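F420-dependent methylenetetrahydromethanopterin dehydrogenase (Methanopyrus kandleri, PDB 3IQE) catalyses the reversible, coenzyme F420-dependent reduction of methenyl-tetrahydromethanopterin to methylene-tetrahydromethanopterin in the pathway that makes methane from carbon dioxide. Local coordinates at the interface of chains A and B. Coordinates in Å, arbitrary orientation; residue numbers count along the deposited sequence, not the author numbering. Chains: chain A/B, F420-dependent methylenetetrahydromethanopterin dehydrogenase.

The interface of chains A and B. Residues chain A 27, 265-268, 273, 282; chain B 129-130.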
loop_
_atom_site.group_PDB
_atom_site.type_symbol
_atom_site.label_atom_id
_atom_site.label_comp_id
_atom_site.label_asym_id
_atom_site.label_seq_id
_atom_site.Cartn_x
_atom_site.Cartn_y
_atom_site.Cartn_z
ATOM N N ARG A 27 13.061 -22.399 -19.046
ATOM C CA ARG A 27 13.445 -21.673 -20.278
ATOM C C ARG A 27 13.476 -22.561 -21.530
ATOM O O ARG A 27 14.100 -22.222 -22.561
ATOM C CB ARG A 27 14.806 -20.989 -20.067
ATOM C CG ARG A 27 14.775 -19.906 -18.935
ATOM C CD ARG A 27 16.163 -19.416 -18.637
ATOM N NE ARG A 27 17.024 -20.567 -18.552
ATOM C CZ ARG A 27 17.085 -21.384 -17.510
ATOM N NH1 ARG A 27 17.861 -22.459 -17.570
ATOM N NH2 ARG A 27 16.389 -21.119 -16.404
ATOM N N PRO A 265 17.804 -22.233 -10.964
ATOM C CA PRO A 265 17.503 -22.588 -12.366
ATOM C C PRO A 265 18.142 -23.895 -12.817
ATOM O O PRO A 265 19.061 -24.380 -12.185
ATOM C CB PRO A 265 18.140 -21.428 -13.165
ATOM C CG PRO A 265 19.273 -20.965 -12.324
ATOM C CD PRO A 265 18.856 -21.205 -10.871
ATOM N N HIS A 266 17.638 -24.455 -13.905
ATOM C CA HIS A 266 18.279 -25.632 -14.527
ATOM C C HIS A 266 19.316 -25.208 -15.526
ATOM O O HIS A 266 19.166 -24.211 -16.194
ATOM C CB HIS A 266 17.271 -26.524 -15.204
ATOM C CG HIS A 266 16.199 -27.004 -14.285
ATOM N ND1 HIS A 266 15.036 -26.299 -14.071
ATOM C CD2 HIS A 266 16.129 -28.100 -13.494
ATOM C CE1 HIS A 266 14.286 -26.949 -13.199
ATOM N NE2 HIS A 266 14.926 -28.047 -12.837
ATOM N N ALA A 267 20.353 -26.027 -15.630
ATOM C CA ALA A 267 21.347 -25.935 -16.674
ATOM C C ALA A 267 20.861 -26.792 -17.856
ATOM O O ALA A 267 20.010 -27.653 -17.677
ATOM C CB ALA A 267 22.645 -26.474 -16.142
ATOM N N PRO A 268 21.414 -26.576 -19.057
ATOM C CA PRO A 268 20.982 -27.370 -20.230
ATOM C C PRO A 268 21.093 -28.880 -20.021
ATOM O O PRO A 268 20.337 -29.655 -20.623
ATOM C CB PRO A 268 21.930 -26.899 -21.351
ATOM C CG PRO A 268 22.380 -25.490 -20.895
ATOM C CD PRO A 268 22.444 -25.572 -19.389
ATOM N N LEU A 273 21.041 -25.503 -10.610
ATOM C CA LEU A 273 22.034 -24.563 -10.133
ATOM C C LEU A 273 21.479 -23.792 -8.945
ATOM O O LEU A 273 20.298 -23.927 -8.570
ATOM C CB LEU A 273 22.404 -23.606 -11.242
ATOM C CG LEU A 273 22.793 -24.257 -12.570
ATOM C CD1 LEU A 273 23.232 -23.228 -13.567
ATOM C CD2 LEU A 273 23.891 -25.240 -12.320
ATOM N N PRO A 282 24.490 -18.399 -11.413
ATOM C CA PRO A 282 24.050 -19.619 -10.737
ATOM C C PRO A 282 25.080 -20.719 -10.899
ATOM O O PRO A 282 25.719 -20.805 -11.955
ATOM C CB PRO A 282 22.751 -19.979 -11.464
ATOM C CG PRO A 282 22.878 -19.351 -12.805
ATOM C CD PRO A 282 23.642 -18.073 -12.569
ATOM N N ARG B 129 19.003 -17.356 -17.835
ATOM C CA ARG B 129 19.288 -18.300 -16.769
ATOM C C ARG B 129 19.732 -17.670 -15.429
ATOM O O ARG B 129 19.452 -18.235 -14.381
ATOM C CB ARG B 129 20.338 -19.302 -17.237
ATOM C CG ARG B 129 20.646 -20.322 -16.163
ATOM C CD ARG B 129 21.616 -21.384 -16.638
ATOM N NE ARG B 129 21.245 -21.928 -17.947
ATOM C CZ ARG B 129 21.920 -21.736 -19.069
ATOM N NH1 ARG B 129 21.485 -22.278 -20.197
ATOM N NH2 ARG B 129 23.044 -21.034 -19.072
ATOM N N GLU B 130 20.416 -16.522 -15.465
ATOM C CA GLU B 130 20.906 -15.846 -14.243
ATOM C C GLU B 130 19.765 -15.284 -13.384
ATOM O O GLU B 130 19.927 -15.060 -12.188
ATOM C CB GLU B 130 21.886 -14.735 -14.623
ATOM C CG GLU B 130 23.163 -15.207 -15.326
ATOM C CD GLU B 130 23.101 -15.099 -16.867
ATOM O OE1 GLU B 130 24.177 -15.023 -17.506
ATOM O OE2 GLU B 130 21.980 -15.089 -17.431
#
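B:Arg129 reaches from a loop of chain B in among residues of chain A, where A:Arg27 runs across it at about a right angle and residues of the C-terminal stretch line the way. The packing is close along the whole of B:Arg129, which hides 110 Å², from its carbonyl O to its guanidinium. A:Arg27 lays one face of its guanidinium over CA of B:Arg129, off centre toward the rim, with NE 3.7 Å from that CA. The two guanidinium planes stand 88° apart, so they do not stack; NH1 of A:Arg27 instead comes 3.4 Å from NE of B:Arg129. That NH1 is also held by its own chain, donating to the carbonyl O of A:His266 at 2.6 Å, in the carbonyl plane but bent to 133° at the hydrogen. Putting an alanine here would probably leave that carbonyl without this donor and open a gap against the backbone of B:Arg129. On B:Arg129, CG sits opposite the backbone N (chi1 -179°), which sends the stem along A:Pro265 and A:Leu273; CD1 of A:Leu273 lies 3.9 Å from CD of B:Arg129. CG of A:Pro265 also lies 3.4 Å from the carbonyl O of B:Arg129. A bend at chi3 then turns the head toward A:Pro268, whose ring carbon CG meets NH1 of B:Arg129 at 3.4 Å. A:Pro282 touches CG and O of B:Arg129 with its own CG. The looser side is at B:Glu130, which hides only 7 Å²: its CA and CG meet CD of A:Pro282, and the carboxylate turns away from the ring. This contact, repeated by the two-fold, packs a loop of one subunit against the C-terminal segment of the other and is likely to contribute to their association, within an enzyme that assembles as a trimer of dimers.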